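Local coordinates for probable transcriptional regulator (Pseudomonas aeruginosa, PDB 2NNN), which probably acts as a DNA-binding transcription factor of the MarR family, using a winged helix-turn-helix fold in a dimer, at the interface of chains A and B. Coordinates in Å, arbitrary orientation; residue numbers count along the deposited sequence, not the author numbering. Chains: chain A/B, Probable transcriptional regulator.

Contact 1: the interface of chains A and B. Residues chain A 61-63, 140; chain B 15, 18-19, 22.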
loop_
_atom_site.group_PDB
_atom_site.type_symbol
_atom_site.label_atom_id
_atom_site.label_comp_id
_atom_site.label_asym_id
_atom_site.label_seq_id
_atom_site.Cartn_x
_atom_site.Cartn_y
_atom_site.Cartn_z
ATOM N N LEU A 61 -2.537 -16.519 -4.760
ATOM C CA LEU A 61 -2.301 -16.102 -6.142
ATOM C C LEU A 61 -2.569 -14.617 -6.311
ATOM O O LEU A 61 -2.292 -14.051 -7.378
ATOM C CB LEU A 61 -3.174 -16.887 -7.116
ATOM C CG LEU A 61 -2.870 -18.376 -7.353
ATOM C CD1 LEU A 61 -4.144 -19.143 -7.760
ATOM C CD2 LEU A 61 -1.778 -18.539 -8.402
ATOM N N THR A 62 -3.109 -13.989 -5.263
ATOM C CA THR A 62 -3.409 -12.545 -5.283
ATOM C C THR A 62 -2.768 -11.797 -4.107
ATOM O O THR A 62 -3.246 -10.729 -3.733
ATOM C CB THR A 62 -4.913 -12.272 -5.260
ATOM O OG1 THR A 62 -5.482 -12.891 -4.103
ATOM C CG2 THR A 62 -5.584 -12.820 -6.494
ATOM N N ALA A 63 -1.689 -12.372 -3.558
ATOM C CA ALA A 63 -0.951 -11.868 -2.392
ATOM C C ALA A 63 -1.854 -11.525 -1.202
ATOM O O ALA A 63 -1.723 -10.477 -0.580
ATOM C CB ALA A 63 -0.065 -10.691 -2.783
ATOM N N ILE A 140 8.682 -7.105 -5.943
ATOM C CA ILE A 140 7.441 -7.733 -5.509
ATOM C C ILE A 140 7.696 -8.721 -4.377
ATOM O O ILE A 140 6.856 -8.957 -3.514
ATOM C CB ILE A 140 6.712 -8.343 -6.751
ATOM C CG1 ILE A 140 5.494 -7.502 -7.097
ATOM C CG2 ILE A 140 6.349 -9.828 -6.601
ATOM C CD1 ILE A 140 5.820 -6.054 -7.270
ATOM O OXT ILE A 140 8.773 -9.287 -4.286
ATOM N N PHE B 15 -1.677 -4.121 -8.812
ATOM C CA PHE B 15 -1.302 -5.375 -8.154
ATOM C C PHE B 15 0.177 -5.341 -7.759
ATOM O O PHE B 15 0.531 -5.629 -6.614
ATOM C CB PHE B 15 -1.604 -6.552 -9.101
ATOM C CG PHE B 15 -1.449 -7.919 -8.472
ATOM C CD1 PHE B 15 -1.816 -8.154 -7.138
ATOM C CD2 PHE B 15 -0.971 -8.986 -9.230
ATOM C CE1 PHE B 15 -1.678 -9.411 -6.568
ATOM C CE2 PHE B 15 -0.837 -10.260 -8.666
ATOM C CZ PHE B 15 -1.189 -10.475 -7.333
ATOM N N ARG B 18 0.841 -2.962 -4.815
ATOM C CA ARG B 18 0.403 -3.551 -3.542
ATOM C C ARG B 18 1.385 -4.580 -3.002
ATOM O O ARG B 18 1.631 -4.624 -1.795
ATOM C CB ARG B 18 -0.995 -4.176 -3.648
ATOM C CG ARG B 18 -1.393 -4.818 -2.341
ATOM C CD ARG B 18 -2.865 -5.097 -2.206
ATOM N NE ARG B 18 -3.417 -6.000 -3.224
ATOM C CZ ARG B 18 -3.299 -7.327 -3.225
ATOM N NH1 ARG B 18 -2.616 -7.941 -2.271
ATOM N NH2 ARG B 18 -3.884 -8.039 -4.184
ATOM N N GLN B 19 1.937 -5.407 -3.892
ATOM C CA GLN B 19 2.882 -6.468 -3.495
ATOM C C GLN B 19 4.236 -5.921 -3.052
ATOM O O GLN B 19 4.822 -6.424 -2.115
ATOM C CB GLN B 19 3.107 -7.436 -4.645
ATOM C CG GLN B 19 1.915 -8.288 -5.011
ATOM C CD GLN B 19 2.242 -9.166 -6.181
ATOM O OE1 GLN B 19 2.161 -8.756 -7.326
ATOM N NE2 GLN B 19 2.641 -10.362 -5.899
ATOM N N GLN B 22 3.542 -4.590 0.338
ATOM C CA GLN B 22 3.444 -5.657 1.356
ATOM C C GLN B 22 4.815 -6.205 1.729
ATOM O O GLN B 22 5.065 -6.489 2.907
ATOM C CB GLN B 22 2.553 -6.813 0.892
ATOM C CG GLN B 22 1.051 -6.536 0.953
ATOM C CD GLN B 22 0.208 -7.650 0.333
ATOM O OE1 GLN B 22 0.684 -8.772 0.091
ATOM N NE2 GLN B 22 -1.047 -7.345 0.072
#
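The end of helix 55-61 of chain A and the turn after it, with A:Thr62 and A:Ala63, face helix 13-31 of chain B, and the C-terminal A:Ile140 reaches the same helix. In the MarR fold this turn joins the two helices of the helix-turn-helix, the recognition helix here being 66-78. B:Arg18 points its guanidinium end-on at the carbonyl oxygen of A:Thr62: NH2 donates to that O at 2.8 Å and NH1 joins from the same end at 3.2 Å. The oxygen lies almost exactly in the guanidinium plane, and NH1 meets it on a lone pair. Arginine suits the place because two N-H groups can close on one backbone oxygen, and the bend at chi3 (60°) turns the group toward the loop. A:Ala63, small and in a left-handed helical conformation, lets B:Gln22 approach its carbonyl. As modelled, B:Gln22 NE2 is 3.3 Å from A:Ala63 O, but OE1 is 3.0 Å from the same oxygen, a clash of two acceptors; the amide is doubtful, and exchanging N and O would probably put the donor there. B:Phe15 directs CE1 and CZ toward the turn, CZ lying 3.7 Å from A:Thr62 CA. Extended beyond CG, B:Gln19 crosses at a slant A:Ile140, whose beta-branched, apolar side chain packs on its methylenes, CG1 to B:Gln19 CB 3.4 Å. The same glutamine sets its amide oxygen OE1 3.5 Å above the B:Phe15 ring plane, over the centre of the ring.

Contact 2: the interface of chains A and B. Residues chain A 23, 120-121, 123-124, 132; chain B 135, 138-139.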
loop_
_atom_site.group_PDB
_atom_site.type_symbol
_atom_site.label_atom_id
_atom_site.label_comp_id
_atom_site.label_asym_id
_atom_site.label_seq_id
_atom_site.Cartn_x
_atom_site.Cartn_y
_atom_site.Cartn_z
ATOM N N ARG A 23 -2.133 6.951 -4.535
ATOM C CA ARG A 23 -2.586 7.552 -5.805
ATOM C C ARG A 23 -3.370 6.531 -6.624
ATOM O O ARG A 23 -4.434 6.838 -7.169
ATOM C CB ARG A 23 -1.410 8.090 -6.633
ATOM C CG ARG A 23 -1.797 8.453 -8.073
ATOM C CD ARG A 23 -0.736 9.293 -8.737
ATOM N NE ARG A 23 -0.968 9.497 -10.164
ATOM C CZ ARG A 23 -0.615 8.662 -11.141
ATOM N NH1 ARG A 23 -0.033 7.493 -10.879
ATOM N NH2 ARG A 23 -0.884 8.992 -12.403
ATOM N N ALA A 120 -2.705 5.539 -14.159
ATOM C CA ALA A 120 -1.651 5.303 -13.181
ATOM C C ALA A 120 -0.269 5.507 -13.803
ATOM O O ALA A 120 0.620 6.111 -13.187
ATOM C CB ALA A 120 -1.768 3.898 -12.560
ATOM N N LEU A 121 -0.105 5.015 -15.030
ATOM C CA LEU A 121 1.189 5.046 -15.694
ATOM C C LEU A 121 1.382 6.265 -16.587
ATOM O O LEU A 121 2.485 6.497 -17.074
ATOM C CB LEU A 121 1.421 3.754 -16.488
ATOM C CG LEU A 121 1.496 2.446 -15.685
ATOM C CD1 LEU A 121 1.530 1.278 -16.624
ATOM C CD2 LEU A 121 2.693 2.423 -14.789
ATOM N N PRO A 123 2.040 9.492 -16.422
ATOM C CA PRO A 123 3.226 10.361 -16.250
ATOM C C PRO A 123 4.527 9.867 -16.916
ATOM O O PRO A 123 5.573 10.528 -16.805
ATOM C CB PRO A 123 3.439 10.349 -14.727
ATOM C CG PRO A 123 2.115 10.078 -14.163
ATOM C CD PRO A 123 1.477 9.112 -15.112
ATOM N N LEU A 124 4.452 8.720 -17.588
ATOM C CA LEU A 124 5.620 7.995 -18.090
ATOM C C LEU A 124 5.404 7.606 -19.538
ATOM O O LEU A 124 4.296 7.254 -19.925
ATOM C CB LEU A 124 5.816 6.708 -17.278
ATOM C CG LEU A 124 6.801 6.558 -16.120
ATOM C CD1 LEU A 124 6.962 7.791 -15.242
ATOM C CD2 LEU A 124 6.396 5.364 -15.304
ATOM N N LEU A 132 9.911 0.578 -15.785
ATOM C CA LEU A 132 9.381 0.621 -14.425
ATOM C C LEU A 132 8.745 -0.706 -14.023
ATOM O O LEU A 132 9.040 -1.224 -12.962
ATOM C CB LEU A 132 8.382 1.773 -14.243
ATOM C CG LEU A 132 7.664 1.765 -12.892
ATOM C CD1 LEU A 132 8.511 2.397 -11.778
ATOM C CD2 LEU A 132 6.331 2.443 -13.014
ATOM N N LEU B 135 11.697 7.185 -11.781
ATOM C CA LEU B 135 10.443 6.687 -12.344
ATOM C C LEU B 135 9.273 6.659 -11.338
ATOM O O LEU B 135 8.178 7.136 -11.640
ATOM C CB LEU B 135 10.680 5.308 -12.973
ATOM C CG LEU B 135 10.985 5.229 -14.486
ATOM C CD1 LEU B 135 11.610 6.503 -15.087
ATOM C CD2 LEU B 135 11.829 4.007 -14.820
ATOM N N ARG B 138 7.549 9.976 -9.913
ATOM C CA ARG B 138 6.626 10.600 -10.843
ATOM C C ARG B 138 5.252 9.936 -10.818
ATOM O O ARG B 138 4.316 10.412 -11.474
ATOM C CB ARG B 138 7.230 10.567 -12.249
ATOM C CG ARG B 138 8.434 11.530 -12.421
ATOM C CD ARG B 138 9.321 11.147 -13.599
ATOM N NE ARG B 138 8.595 11.184 -14.868
ATOM C CZ ARG B 138 9.029 10.641 -16.002
ATOM N NH1 ARG B 138 10.205 10.022 -16.041
ATOM N NH2 ARG B 138 8.284 10.720 -17.099
ATOM N N LEU B 139 5.140 8.844 -10.056
ATOM C CA LEU B 139 3.885 8.121 -9.874
ATOM C C LEU B 139 3.305 8.361 -8.488
ATOM O O LEU B 139 2.271 7.802 -8.128
ATOM C CB LEU B 139 4.085 6.619 -10.101
ATOM C CG LEU B 139 4.445 6.150 -11.519
ATOM C CD1 LEU B 139 4.066 4.688 -11.676
ATOM C CD2 LEU B 139 3.760 7.003 -12.586
HETATM O O HOH W 1 0.608 5.630 -8.647
#
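The carbonyl oxygen of A:Pro123, in the loop between helices 100-121 and 126-137, accepts a 2.7 Å hydrogen bond from NH2 of B:Arg138. The donor lies in the carbonyl plane, but the oxygen is tilted 32° from the guanidinium plane and the angle at hydrogen is 132°, a short yet bent bond. Part of that tilt may reflect packing, since A:Leu124 lays its methyl CD1 over the centre of one guanidinium face, 3.6 Å from CZ. Arginine suits both neighbours: its rim donates to the backbone while its flat face receives a methyl group. Beside it, B:Leu139 sits among the side chains of A:Leu121, A:Pro123, A:Leu124 and A:Leu132, with its CD2 also against the backbone oxygen of A:Ala120. Its CG stands anti to the carbonyl carbon (chi1 -66°), which sends the two methyls into chain A. CD1 meets CD2 of A:Leu132 tip to tip at 3.5 Å, and B:Leu139 CD2 lies 3.8 Å from CG of the rigid A:Pro123 ring, the two side chains crossing at about a right angle. Branched leucines on both sides let methyls interlock, and A:Leu132 and B:Leu135 slide past each other in opposite directions to continue the apolar strip. A:Arg23 closes the opposite side. Its chain, extended from CG to NE, carries NH1 to the carbonyl oxygen of A:Ala120 at 2.8 Å, in the carbonyl plane on a lone pair, and so ties helix 13-31 to the end of helix 100-121. The same NH1 pairs at 3.0 Å with water 1, which in turn lies 2.8 Å from the carbonyl oxygen of B:Leu139. By clasping the C-terminal segment of one subunit between helices of the other, the site helps hold together the helical dimerisation region typical of MarR proteins.

The C-alpha centres of contact 1 and contact 2 lie about 18 Å apart, yet both draw on helix 13-31 and the C-terminal segment. Chain B supplies the helix to contact 1, chain A to contact 2; the C-terminal residues change chains the opposite way, A:Ile140 serving the first and B:Arg138 and B:Leu139 the second. Two-fold symmetry repeats each contact with the chains exchanged. Contact 2 lies wholly within the dimerisation region, while contact 1 joins elements of that region to the turn of the helix-turn-helix, so a shift in subunit packing could plausibly be passed to the spacing of the recognition helices.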